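Afp3 (Serratia entomophila, PDB 6RBN) probably forms, together with Afp2, part of the contractile sheath around the inner tube of the anti-feeding prophage, an extracellular injection system related to phage tails. Local coordinates at residues P125-P130 with V150-L155; V410-G413 with T417-E420; S335-D340 with R345-R350; T164-V169 with L186-N191; P30-R35 with R116-N121. All blocks are in the same frame, centred on the assembly; numbering follows the deposited sequence.

Contact 1: residues P125-P130 with V150-L155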
# COMPACT_ATOMS: atom_id res chain seq x y z
N PRO D 125 -5.26 -58.04 23.81
CA PRO D 125 -6.70 -58.33 23.92
C PRO D 125 -7.02 -59.81 24.11
O PRO D 125 -8.10 -60.13 24.61
CB PRO D 125 -7.27 -57.77 22.61
CG PRO D 125 -6.29 -56.74 22.18
CD PRO D 125 -4.95 -57.29 22.58
N CYS D 126 -6.14 -60.71 23.65
CA CYS D 126 -6.03 -62.10 24.11
C CYS D 126 -7.31 -62.93 24.02
O CYS D 126 -7.94 -63.21 25.04
CB CYS D 126 -5.51 -62.10 25.55
SG CYS D 126 -5.03 -63.71 26.20
N TYR D 127 -7.76 -63.27 22.81
CA TYR D 127 -8.91 -64.14 22.64
C TYR D 127 -8.60 -65.55 23.13
O TYR D 127 -7.47 -66.04 23.00
CB TYR D 127 -9.35 -64.17 21.18
CG TYR D 127 -9.98 -62.87 20.73
CD1 TYR D 127 -11.32 -62.62 20.95
CD2 TYR D 127 -9.21 -61.89 20.13
CE1 TYR D 127 -11.89 -61.43 20.56
CE2 TYR D 127 -9.77 -60.70 19.74
CZ TYR D 127 -11.11 -60.47 19.95
OH TYR D 127 -11.67 -59.28 19.56
N LEU D 128 -9.60 -66.20 23.71
CA LEU D 128 -9.46 -67.56 24.23
C LEU D 128 -10.53 -68.46 23.64
O LEU D 128 -11.66 -68.02 23.42
CB LEU D 128 -9.58 -67.61 25.76
CG LEU D 128 -8.57 -66.88 26.63
CD1 LEU D 128 -8.88 -67.17 28.08
CD2 LEU D 128 -7.16 -67.27 26.29
N TYR D 129 -10.17 -69.71 23.40
CA TYR D 129 -11.12 -70.74 22.97
C TYR D 129 -10.98 -71.96 23.87
O TYR D 129 -10.05 -72.77 23.67
CB TYR D 129 -10.90 -71.12 21.51
CG TYR D 129 -11.87 -72.16 21.00
CD1 TYR D 129 -13.19 -71.83 20.75
CD2 TYR D 129 -11.46 -73.46 20.76
CE1 TYR D 129 -14.08 -72.77 20.29
CE2 TYR D 129 -12.34 -74.41 20.30
CZ TYR D 129 -13.65 -74.05 20.06
OH TYR D 129 -14.54 -74.99 19.60
N PRO D 130 -11.85 -72.14 24.86
CA PRO D 130 -11.75 -73.32 25.73
C PRO D 130 -12.14 -74.61 25.02
O PRO D 130 -13.28 -74.78 24.58
CB PRO D 130 -12.70 -72.99 26.88
CG PRO D 130 -13.66 -72.03 26.31
CD PRO D 130 -12.91 -71.22 25.30
N VAL D 150 -14.62 -63.36 14.17
CA VAL D 150 -13.96 -62.31 14.93
C VAL D 150 -12.92 -61.67 14.03
O VAL D 150 -12.19 -62.36 13.31
CB VAL D 150 -13.34 -62.88 16.21
CG1 VAL D 150 -12.75 -61.77 17.06
CG2 VAL D 150 -14.37 -63.67 17.00
N GLY D 151 -12.84 -60.34 14.04
CA GLY D 151 -12.11 -59.65 12.99
C GLY D 151 -10.60 -59.67 13.15
O GLY D 151 -9.87 -59.59 12.16
N GLU D 152 -10.12 -59.76 14.39
CA GLU D 152 -8.79 -59.25 14.70
C GLU D 152 -7.79 -60.28 15.24
O GLU D 152 -6.83 -59.90 15.90
CB GLU D 152 -8.91 -58.08 15.68
CG GLU D 152 -9.55 -58.44 17.00
CD GLU D 152 -9.67 -57.26 17.94
OE1 GLU D 152 -9.26 -56.14 17.55
OE2 GLU D 152 -10.17 -57.44 19.07
N ILE D 153 -7.96 -61.57 14.96
CA ILE D 153 -6.94 -62.54 15.36
C ILE D 153 -5.76 -62.48 14.39
O ILE D 153 -5.95 -62.54 13.17
CB ILE D 153 -7.52 -63.96 15.46
CG1 ILE D 153 -8.35 -64.12 16.74
CG2 ILE D 153 -6.44 -65.02 15.42
CD1 ILE D 153 -9.80 -63.94 16.54
N THR D 154 -4.55 -62.36 14.93
CA THR D 154 -3.32 -62.39 14.13
C THR D 154 -2.46 -63.62 14.42
O THR D 154 -1.96 -64.24 13.48
CB THR D 154 -2.50 -61.12 14.38
OG1 THR D 154 -2.13 -61.05 15.76
CG2 THR D 154 -3.30 -59.89 14.03
N LEU D 155 -2.28 -63.97 15.68
CA LEU D 155 -1.48 -65.12 16.08
C LEU D 155 -2.39 -66.25 16.55
O LEU D 155 -3.53 -66.02 16.95
CB LEU D 155 -0.52 -64.74 17.21
CG LEU D 155 0.54 -63.68 16.88
CD1 LEU D 155 1.26 -63.27 18.14
CD2 LEU D 155 1.52 -64.21 15.86
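Tyr127 places its CG anti to the carbonyl carbon (chi1 -70°), which carries the ring off its strand to the loop 150-155, while Glu152 holds CG between backbone N and carbonyl carbon (chi1 61°) and then runs extended until its carboxylate reaches the hydroxyl end of that ring. The two side chains meet at about a right angle, with ring and carboxylate planes 64° apart. Tyr127 OH donates a hydrogen bond to Glu152 OE2; the modelled separation of 2.4 Å between these two oxygens is too short to be taken literally at this resolution, so the pairing can be read but not its strength. OE2 lies at the ring edge, near the ring plane. Strand 127-130 is the middle strand of a three-stranded mixed sheet, parallel to 31-34 and antiparallel to 48-49, and 150-155 is the irregular connection that follows helix 143-149. The closest CA atoms, those of Tyr127 and Ile153, are 7.7 Å apart, so side chains make the contact. One ring face receives the aliphatic groups: Val150 CG1 makes a CH-pi contact 4.0 Å from the Tyr127 ring centroid, and Ile153 CD1 lies over the same face toward its rim, with Ile153 CG1 4.1 Å from Tyr127 CD2. Arg49 of strand 48-49 touches the side chains of both Tyr127 and Glu152.

Contact 2: residues V410-G413 with T417-E420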
# COMPACT_ATOMS: atom_id res chain seq x y z
N VAL D 410 -2.15 -48.46 -10.53
CA VAL D 410 -3.54 -48.73 -10.88
C VAL D 410 -3.86 -47.93 -12.14
O VAL D 410 -3.30 -46.86 -12.37
CB VAL D 410 -4.49 -48.41 -9.70
CG1 VAL D 410 -4.52 -46.92 -9.38
CG2 VAL D 410 -5.89 -48.95 -9.94
N GLY D 411 -4.70 -48.50 -13.00
CA GLY D 411 -5.09 -47.83 -14.22
C GLY D 411 -6.00 -48.72 -15.03
O GLY D 411 -6.44 -49.77 -14.56
N LYS D 412 -6.27 -48.31 -16.26
CA LYS D 412 -7.06 -49.17 -17.14
C LYS D 412 -6.22 -49.88 -18.18
O LYS D 412 -6.45 -51.06 -18.44
CB LYS D 412 -8.17 -48.37 -17.83
CG LYS D 412 -9.14 -49.24 -18.62
CD LYS D 412 -10.36 -48.49 -19.08
CE LYS D 412 -10.05 -47.58 -20.25
NZ LYS D 412 -11.30 -46.95 -20.77
N GLY D 413 -5.24 -49.20 -18.78
CA GLY D 413 -4.28 -49.92 -19.60
C GLY D 413 -3.30 -50.70 -18.75
O GLY D 413 -2.80 -51.75 -19.16
N THR D 417 -8.06 -54.79 -17.52
CA THR D 417 -8.64 -54.76 -18.84
C THR D 417 -10.08 -54.29 -18.70
O THR D 417 -10.66 -54.35 -17.61
CB THR D 417 -8.61 -56.13 -19.53
OG1 THR D 417 -9.33 -57.09 -18.75
CG2 THR D 417 -7.18 -56.61 -19.74
N GLN D 418 -10.67 -53.85 -19.82
CA GLN D 418 -12.02 -53.30 -19.80
C GLN D 418 -13.06 -54.36 -19.44
O GLN D 418 -14.10 -54.04 -18.84
CB GLN D 418 -12.33 -52.65 -21.15
CG GLN D 418 -13.68 -51.97 -21.25
CD GLN D 418 -13.86 -50.87 -20.23
OE1 GLN D 418 -14.57 -51.04 -19.24
NE2 GLN D 418 -13.23 -49.73 -20.47
N ASP D 419 -12.79 -55.63 -19.74
CA ASP D 419 -13.68 -56.71 -19.34
C ASP D 419 -13.68 -56.93 -17.83
O ASP D 419 -14.65 -57.47 -17.29
CB ASP D 419 -13.28 -58.00 -20.06
CG ASP D 419 -14.30 -59.11 -19.88
OD1 ASP D 419 -15.37 -59.05 -20.51
OD2 ASP D 419 -14.02 -60.04 -19.09
N GLU D 420 -12.64 -56.48 -17.13
CA GLU D 420 -12.56 -56.63 -15.68
C GLU D 420 -13.24 -55.50 -14.92
O GLU D 420 -13.72 -55.73 -13.81
CB GLU D 420 -11.09 -56.73 -15.26
CG GLU D 420 -10.44 -58.03 -15.69
CD GLU D 420 -8.95 -58.03 -15.44
OE1 GLU D 420 -8.40 -56.96 -15.12
OE2 GLU D 420 -8.32 -59.11 -15.56
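Lys412 reaches Gln418 through the far half of its side chain. From CB the chain starts out with CG anti to the backbone N (chi1 -172°) and stays extended as far as CD, the first of its atoms to come close to the Gln418 amide. Beyond CD the chain bends at chi3 (75°), CE continues beside the partner, and NZ at the tip ends 3.4 Å from the atom modelled as Gln418 NE2. Because the amide is probably turned over in the model, its two ends cannot be told apart with confidence, and the evidence supports proximity and not a defined bond. The two side chains cross at an oblique angle. The segments belong to the turn that leads from strand 406-409 into the short helix 418-422, in the C-terminal domain of the phage tail sheath family. Thr417 occupies the N-cap position, and its backbone N donates to Glu420 OE1 at 3.3 Å, one half of a capping box: the bond from the N-cap backbone N to the side chain three residues on. The donor meets the oxygen from above the carboxylate plane, 60° out of it. The first turn also carries the bond from Glu420 N to Thr417 O, 2.9 Å long. Across the turn, Lys412 O stands 4.2 Å from Thr417 N. Lys412 and Gln418 both lie at the solvent-exposed surface, while Trp377 of helix 374-392 touches Lys412 from within the same chain.

Contact 3: residues S335-D340 with R345-R350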
# COMPACT_ATOMS: atom_id res chain seq x y z
N SER D 335 14.88 -66.20 14.47
CA SER D 335 13.75 -65.49 13.88
C SER D 335 13.45 -66.00 12.47
O SER D 335 13.26 -65.22 11.54
CB SER D 335 14.00 -63.99 13.87
OG SER D 335 15.06 -63.67 13.00
N ARG D 336 13.42 -67.32 12.30
CA ARG D 336 13.10 -67.91 11.01
C ARG D 336 11.73 -68.57 11.01
O ARG D 336 11.23 -69.01 12.04
CB ARG D 336 14.15 -68.95 10.59
CG ARG D 336 15.40 -68.37 9.99
CD ARG D 336 16.30 -69.49 9.51
NE ARG D 336 17.40 -69.02 8.68
CZ ARG D 336 18.58 -68.64 9.14
NH1 ARG D 336 18.81 -68.68 10.44
NH2 ARG D 336 19.53 -68.22 8.31
N THR D 337 11.13 -68.61 9.82
CA THR D 337 9.89 -69.32 9.57
C THR D 337 10.18 -70.70 8.98
O THR D 337 11.34 -71.09 8.78
CB THR D 337 8.99 -68.52 8.62
OG1 THR D 337 9.65 -68.35 7.37
CG2 THR D 337 8.67 -67.16 9.21
N GLN D 338 9.12 -71.45 8.69
CA GLN D 338 9.27 -72.77 8.09
C GLN D 338 9.63 -72.71 6.61
O GLN D 338 10.10 -73.71 6.07
CB GLN D 338 7.97 -73.56 8.25
CG GLN D 338 7.72 -74.03 9.65
CD GLN D 338 8.73 -75.06 10.08
OE1 GLN D 338 9.57 -74.80 10.93
NE2 GLN D 338 8.67 -76.23 9.46
N LYS D 339 9.42 -71.58 5.95
CA LYS D 339 9.70 -71.47 4.53
C LYS D 339 11.19 -71.27 4.30
O LYS D 339 11.81 -70.39 4.92
CB LYS D 339 8.91 -70.32 3.93
CG LYS D 339 9.01 -70.19 2.43
CD LYS D 339 8.26 -71.31 1.74
CE LYS D 339 8.26 -71.13 0.24
NZ LYS D 339 7.57 -72.25 -0.45
N ASP D 340 11.78 -72.07 3.42
CA ASP D 340 13.20 -72.01 3.13
C ASP D 340 13.50 -71.09 1.95
O ASP D 340 14.64 -71.05 1.47
CB ASP D 340 13.74 -73.42 2.87
CG ASP D 340 15.23 -73.55 3.13
OD1 ASP D 340 15.86 -72.56 3.56
OD2 ASP D 340 15.78 -74.64 2.89
N ARG D 345 12.03 -66.07 4.45
CA ARG D 345 12.84 -66.83 5.38
C ARG D 345 12.65 -66.36 6.82
O ARG D 345 12.60 -67.17 7.74
CB ARG D 345 14.31 -66.74 4.99
CG ARG D 345 15.23 -67.63 5.79
CD ARG D 345 16.67 -67.47 5.34
NE ARG D 345 16.85 -67.91 3.96
CZ ARG D 345 17.06 -69.17 3.59
NH1 ARG D 345 17.11 -70.13 4.50
NH2 ARG D 345 17.22 -69.47 2.31
N TYR D 346 12.53 -65.05 7.02
CA TYR D 346 12.57 -64.47 8.35
C TYR D 346 11.17 -64.12 8.85
O TYR D 346 10.28 -63.81 8.06
CB TYR D 346 13.45 -63.23 8.37
CG TYR D 346 14.90 -63.53 8.11
CD1 TYR D 346 15.71 -64.05 9.11
CD2 TYR D 346 15.47 -63.28 6.88
CE1 TYR D 346 17.04 -64.33 8.88
CE2 TYR D 346 16.80 -63.55 6.63
CZ TYR D 346 17.57 -64.08 7.64
OH TYR D 346 18.90 -64.35 7.41
N ILE D 347 11.01 -64.19 10.17
CA ILE D 347 9.77 -63.71 10.80
C ILE D 347 9.49 -62.23 10.58
O ILE D 347 8.35 -61.90 10.20
CB ILE D 347 9.73 -64.12 12.28
CG1 ILE D 347 9.80 -65.64 12.41
CG2 ILE D 347 8.48 -63.62 12.96
CD1 ILE D 347 10.02 -66.10 13.82
N PRO D 348 10.43 -61.28 10.79
CA PRO D 348 10.02 -59.86 10.66
C PRO D 348 9.74 -59.42 9.24
O PRO D 348 9.03 -58.43 9.04
CB PRO D 348 11.21 -59.10 11.25
CG PRO D 348 12.34 -59.96 11.03
CD PRO D 348 11.83 -61.33 11.26
N VAL D 349 10.27 -60.11 8.23
CA VAL D 349 9.91 -59.81 6.85
C VAL D 349 8.51 -60.32 6.55
O VAL D 349 7.73 -59.66 5.86
CB VAL D 349 10.96 -60.39 5.90
CG1 VAL D 349 10.61 -60.11 4.45
CG2 VAL D 349 12.33 -59.84 6.23
N ARG D 350 8.16 -61.48 7.10
CA ARG D 350 6.85 -62.07 6.85
C ARG D 350 5.74 -61.31 7.56
O ARG D 350 4.69 -61.03 6.96
CB ARG D 350 6.85 -63.53 7.27
CG ARG D 350 5.52 -64.24 7.22
CD ARG D 350 5.04 -64.52 5.80
NE ARG D 350 4.18 -63.47 5.28
CZ ARG D 350 3.72 -63.43 4.04
NH1 ARG D 350 4.01 -64.41 3.19
NH2 ARG D 350 2.94 -62.43 3.64
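Arg336 and Tyr346 lie opposite each other in a single antiparallel bridge, a non-hydrogen-bonded pair whose CA atoms are 4.4 Å apart. Two backbone hydrogen bonds flank them: Ile347 N to Ser335 O is 2.8 Å and nearly straight at 170°, its donor standing above the carbonyl plane, and Thr337 N to Arg345 O is 2.9 Å. Within the bridge, Tyr346 CA makes a CH...O contact with Ser335 O at 3.3 Å. Charged groups form a second set. The Arg345 chain, bent at chi3, brings NH1 to Asp340 OD1 at 2.9 Å in a salt bridge; the hydrogen-bond component is weak, with an angle of 129°, and the carboxylate and guanidinium planes stand 82° apart. Arg336 runs alongside Arg345 in the same direction, and Arg336 NE comes 3.8 Å from Arg345 CD. Arg336 has its own counter-charge, Glu439, whose OE2 also accepts from Tyr346 OH. Arg350 is paired with Asp354 and also with Glu14 of an Afp2 subunit, and Phe272 of another Afp2 subunit packs on Ser335. Apolar packing adds Thr337 CG2 against Ile347 CG1 at 3.7 Å, their side chains sliding past each other in opposite directions. The bridge closes a short loop within the connection from strand 329-332 to helix 347-364, where the subtilisin-like part of the sheath protein passes into its C-terminal domain. Tyr346 is the N-cap of that helix, and Ile347, in its first turn, rests on Ala205 and Tyr207 of strand 204-207.

Contact 4: residues T164-V169 with L186-N191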
# COMPACT_ATOMS: atom_id res chain seq x y z
N THR D 164 -0.33 -84.76 21.74
CA THR D 164 -1.39 -85.11 20.80
C THR D 164 -2.53 -84.10 20.81
O THR D 164 -3.34 -84.10 19.87
CB THR D 164 -1.95 -86.50 21.12
OG1 THR D 164 -2.48 -86.51 22.45
CG2 THR D 164 -0.85 -87.54 21.01
N TYR D 165 -2.62 -83.27 21.84
CA TYR D 165 -3.61 -82.20 21.86
C TYR D 165 -3.27 -81.13 20.82
O TYR D 165 -4.16 -80.64 20.12
CB TYR D 165 -3.67 -81.58 23.25
CG TYR D 165 -4.75 -80.55 23.49
CD1 TYR D 165 -6.03 -80.93 23.86
CD2 TYR D 165 -4.49 -79.20 23.34
CE1 TYR D 165 -7.01 -79.99 24.09
CE2 TYR D 165 -5.46 -78.25 23.56
CZ TYR D 165 -6.71 -78.65 23.93
OH TYR D 165 -7.67 -77.70 24.15
N ARG D 166 -1.99 -80.77 20.72
CA ARG D 166 -1.59 -79.71 19.81
C ARG D 166 -1.62 -80.17 18.36
O ARG D 166 -1.88 -79.37 17.45
CB ARG D 166 -0.19 -79.22 20.17
CG ARG D 166 -0.15 -78.46 21.47
CD ARG D 166 1.28 -78.13 21.84
NE ARG D 166 2.01 -79.34 22.18
CZ ARG D 166 3.29 -79.37 22.52
NH1 ARG D 166 3.97 -78.24 22.60
NH2 ARG D 166 3.87 -80.52 22.81
N THR D 167 -1.33 -81.46 18.12
CA THR D 167 -1.38 -82.00 16.77
C THR D 167 -2.79 -81.99 16.19
O THR D 167 -2.96 -81.73 15.00
CB THR D 167 -0.80 -83.42 16.78
OG1 THR D 167 0.52 -83.38 17.34
CG2 THR D 167 -0.71 -84.01 15.39
N ALA D 168 -3.80 -82.20 17.03
CA ALA D 168 -5.18 -82.05 16.58
C ALA D 168 -5.54 -80.59 16.32
O ALA D 168 -6.37 -80.30 15.46
CB ALA D 168 -6.14 -82.65 17.60
N VAL D 169 -4.91 -79.66 17.05
CA VAL D 169 -5.17 -78.25 16.83
C VAL D 169 -4.39 -77.74 15.62
O VAL D 169 -4.92 -76.99 14.79
CB VAL D 169 -4.84 -77.45 18.11
CG1 VAL D 169 -4.96 -75.96 17.87
CG2 VAL D 169 -5.77 -77.87 19.23
N LEU D 186 2.15 -70.16 15.87
CA LEU D 186 3.34 -70.32 16.71
C LEU D 186 3.33 -71.75 17.24
O LEU D 186 2.79 -72.04 18.31
CB LEU D 186 3.36 -69.31 17.85
CG LEU D 186 3.50 -67.85 17.45
CD1 LEU D 186 3.42 -66.96 18.67
CD2 LEU D 186 4.81 -67.66 16.73
N ALA D 187 3.94 -72.65 16.48
CA ALA D 187 3.98 -74.06 16.84
C ALA D 187 5.13 -74.32 17.81
O ALA D 187 5.96 -73.45 18.08
CB ALA D 187 4.11 -74.93 15.60
N ASP D 188 5.16 -75.54 18.33
CA ASP D 188 6.16 -75.94 19.31
C ASP D 188 6.73 -77.29 18.93
O ASP D 188 5.97 -78.24 18.69
CB ASP D 188 5.54 -76.02 20.71
CG ASP D 188 5.18 -74.67 21.25
OD1 ASP D 188 5.92 -73.70 20.98
OD2 ASP D 188 4.13 -74.55 21.90
N SER D 189 8.05 -77.38 18.89
CA SER D 189 8.68 -78.65 18.58
C SER D 189 8.59 -79.58 19.78
O SER D 189 8.40 -79.16 20.92
CB SER D 189 10.13 -78.43 18.17
OG SER D 189 10.74 -79.67 17.85
N VAL D 190 8.73 -80.87 19.50
CA VAL D 190 8.64 -81.90 20.53
C VAL D 190 10.02 -82.42 20.90
O VAL D 190 10.38 -82.47 22.08
CB VAL D 190 7.72 -83.04 20.07
CG1 VAL D 190 7.59 -84.09 21.15
CG2 VAL D 190 6.37 -82.48 19.68
N ASN D 191 10.81 -82.81 19.90
CA ASN D 191 12.18 -83.26 20.15
C ASN D 191 13.17 -82.66 19.17
O ASN D 191 14.29 -83.17 19.05
CB ASN D 191 12.25 -84.80 20.14
CG ASN D 191 11.69 -85.41 18.86
OD1 ASN D 191 11.28 -84.71 17.94
ND2 ASN D 191 11.66 -86.74 18.82
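Arg166 is the residue through which helix 163-172 meets Asp188 and Val190 of the segment 186-191. Walking along the helix, Tyr165 comes before it, its ring turned to Arg35 in a cation-pi contact. Arg166 follows, with its CB directed toward the other segment. Its CG is anti to the carbonyl carbon (chi1 -70°) and the chain bends at chi3 (-68°), which sends NH1 to Asp188, crossing that side chain at about a right angle. Arg166 NH1 is 3.3 Å from Asp188 CB but 3.8 Å from Asp188 OD2, so the salt bridge is a long one. Asp188 OD2 lies at the edge of the Arg166 guanidinium, in its plane, while the guanidinium and carboxylate planes differ by 49°; the acid is thus level with the guanidinium but turned against it. Arg166 NE bonds to Asp162 O, just before the helix, which restricts how the guanidinium can turn, while Asp188 OD1 bonds to Ser271 OG. At the other branch, Arg166 NH2 passes Val190 CG2 at 4.5 Å. Beyond Arg166 the helix turns away, and the nearest CA atoms of the two segments, those of Arg166 and Ala187, are 8.5 Å apart. Strand 185-188 pairs in parallel with 204-207; Leu186 meets helix 271-284 and Ala187 meets Tyr170, so this is helix-on-strand packing of the alpha/beta kind, with a long ion pair where the strand gives way to a loop.

Contact 5: residues P30-R35 with R116-N121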
# COMPACT_ATOMS: atom_id res chain seq x y z
N PRO D 30 -3.49 -62.85 19.90
CA PRO D 30 -3.49 -64.31 19.76
C PRO D 30 -4.81 -64.96 20.15
O PRO D 30 -5.71 -64.33 20.70
CB PRO D 30 -2.38 -64.73 20.73
CG PRO D 30 -2.40 -63.68 21.77
CD PRO D 30 -2.76 -62.41 21.10
N LEU D 31 -4.90 -66.26 19.86
CA LEU D 31 -6.06 -67.10 20.18
C LEU D 31 -5.57 -68.36 20.88
O LEU D 31 -5.30 -69.38 20.24
CB LEU D 31 -6.87 -67.42 18.93
CG LEU D 31 -8.10 -68.31 19.14
CD1 LEU D 31 -9.14 -67.64 19.99
CD2 LEU D 31 -8.67 -68.74 17.82
N PHE D 32 -5.48 -68.32 22.20
CA PHE D 32 -4.94 -69.45 22.94
C PHE D 32 -5.98 -70.56 23.03
O PHE D 32 -7.02 -70.39 23.66
CB PHE D 32 -4.49 -69.02 24.32
CG PHE D 32 -3.39 -68.01 24.30
CD1 PHE D 32 -2.10 -68.38 23.97
CD2 PHE D 32 -3.63 -66.69 24.64
CE1 PHE D 32 -1.09 -67.45 23.94
CE2 PHE D 32 -2.62 -65.77 24.63
CZ PHE D 32 -1.35 -66.15 24.27
N VAL D 33 -5.69 -71.69 22.40
CA VAL D 33 -6.55 -72.87 22.45
C VAL D 33 -5.94 -73.80 23.49
O VAL D 33 -4.93 -74.46 23.25
CB VAL D 33 -6.67 -73.55 21.08
CG1 VAL D 33 -7.52 -74.80 21.19
CG2 VAL D 33 -7.25 -72.59 20.07
N ALA D 34 -6.56 -73.84 24.67
CA ALA D 34 -6.06 -74.68 25.76
C ALA D 34 -7.25 -75.13 26.60
O ALA D 34 -8.41 -74.89 26.25
CB ALA D 34 -5.01 -73.93 26.58
N ARG D 35 -6.95 -75.78 27.72
CA ARG D 35 -7.98 -76.34 28.59
C ARG D 35 -8.38 -75.32 29.65
O ARG D 35 -8.06 -75.42 30.83
CB ARG D 35 -7.49 -77.63 29.24
CG ARG D 35 -7.27 -78.78 28.28
CD ARG D 35 -6.85 -80.03 29.03
NE ARG D 35 -6.70 -81.19 28.16
CZ ARG D 35 -5.55 -81.54 27.58
NH1 ARG D 35 -4.46 -80.83 27.79
NH2 ARG D 35 -5.51 -82.61 26.80
N ARG D 116 -0.80 -66.10 32.69
CA ARG D 116 -0.07 -65.18 33.55
C ARG D 116 1.31 -64.88 32.99
O ARG D 116 1.77 -63.73 33.03
CB ARG D 116 -0.01 -65.73 34.98
CG ARG D 116 0.83 -64.89 35.92
CD ARG D 116 0.60 -65.23 37.37
NE ARG D 116 -0.67 -64.67 37.82
CZ ARG D 116 -1.21 -64.91 39.01
NH1 ARG D 116 -2.37 -64.35 39.34
NH2 ARG D 116 -0.59 -65.70 39.88
N LEU D 117 1.95 -65.86 32.37
CA LEU D 117 3.21 -65.60 31.69
C LEU D 117 3.02 -64.84 30.39
O LEU D 117 3.98 -64.28 29.87
CB LEU D 117 3.93 -66.91 31.43
CG LEU D 117 4.33 -67.62 32.71
CD1 LEU D 117 4.87 -68.96 32.35
CD2 LEU D 117 5.36 -66.81 33.46
N TYR D 118 1.80 -64.82 29.84
CA TYR D 118 1.53 -64.00 28.67
C TYR D 118 1.48 -62.52 29.03
O TYR D 118 2.07 -61.68 28.33
CB TYR D 118 0.23 -64.44 28.00
CG TYR D 118 -0.20 -63.54 26.86
CD1 TYR D 118 0.49 -63.53 25.66
CD2 TYR D 118 -1.29 -62.70 27.00
CE1 TYR D 118 0.10 -62.71 24.63
CE2 TYR D 118 -1.69 -61.87 25.98
CZ TYR D 118 -0.99 -61.88 24.80
OH TYR D 118 -1.38 -61.06 23.77
N PHE D 119 0.78 -62.17 30.11
CA PHE D 119 0.64 -60.76 30.45
C PHE D 119 1.90 -60.22 31.13
O PHE D 119 2.12 -59.01 31.15
CB PHE D 119 -0.59 -60.55 31.33
CG PHE D 119 -1.89 -60.78 30.63
CD1 PHE D 119 -2.38 -59.85 29.74
CD2 PHE D 119 -2.64 -61.90 30.89
CE1 PHE D 119 -3.58 -60.05 29.09
CE2 PHE D 119 -3.84 -62.11 30.25
CZ PHE D 119 -4.31 -61.18 29.35
N GLN D 120 2.73 -61.10 31.70
CA GLN D 120 4.01 -60.65 32.24
C GLN D 120 5.00 -60.31 31.14
O GLN D 120 5.94 -59.55 31.37
CB GLN D 120 4.61 -61.71 33.17
CG GLN D 120 3.93 -61.83 34.51
CD GLN D 120 4.52 -62.92 35.37
OE1 GLN D 120 5.46 -63.61 34.95
NE2 GLN D 120 3.97 -63.10 36.56
N ASN D 121 4.82 -60.87 29.95
CA ASN D 121 5.74 -60.67 28.84
C ASN D 121 5.21 -59.69 27.81
O ASN D 121 5.79 -59.59 26.72
CB ASN D 121 6.06 -62.00 28.18
CG ASN D 121 6.93 -62.88 29.03
OD1 ASN D 121 7.93 -62.43 29.58
ND2 ASN D 121 6.55 -64.14 29.17
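Helix-on-sheet packing joins helix 111-120 to strand 31-34, and the join is carried by the ring of Tyr118 with Phe32 and Pro30. Phe32 and Tyr118 form a T-shaped pair: the Phe32 edge points at the Tyr118 face, the centroids are 5.0 Å apart and the planes stand at 72°. Phe32 CZ is the leading atom, 3.5 Å from Tyr118 CD1 and displaced toward the rim of the ring. Tyr118 reaches across because its CG is anti to the backbone N (chi1 173°), which turns the ring off the helix toward the strand. Pro30 and Tyr118 approach from opposite directions, the proline meeting the hydroxyl end: Pro30 CD is 3.3 Å from Tyr118 OH, and Pro30 CG lies 3.8 Å from Tyr118 CZ. Within the strand segment, Pro30 CB lies over one face of the Phe32 ring, so proline, phenylalanine and tyrosine pack as one group. The CA atoms of Phe32 and Tyr118 are 10.2 Å apart, leaving the gap between the backbones to be bridged by side chains. Ala275 of helix 271-284 touches both rings, so that helix packs against the same buried interface. In the chain, helix 111-120 lies between strand 31-34 and its parallel neighbour 127-130, with 48-49 and helix 53-59 also in the connection, an arrangement consistent with a beta-alpha-beta crossover in an alpha/beta layer.

Followed from the N terminus, contact 5 comes first and closes the longest loop, 80 residues between 30-35 and 116-121, part of which is not modelled. Contact 1 then spans 19 residues, contact 4 spans 16, contact 3 four and contact 2 three. All run in series; none nests within or crosses another. Contacts 5 and 1 touch where strand 31-34 pairs with strand 127-130, and contact 4 touches contact 5 where helix 163-172 packs on strand 31-34. Contact 3 lies about 19 Å from contact 4 between centres, at the entry to helix 347-364. Contact 2 is remote, its centre about 35 Å from that of contact 3, at the turn from strand 406-409 into helix 418-422.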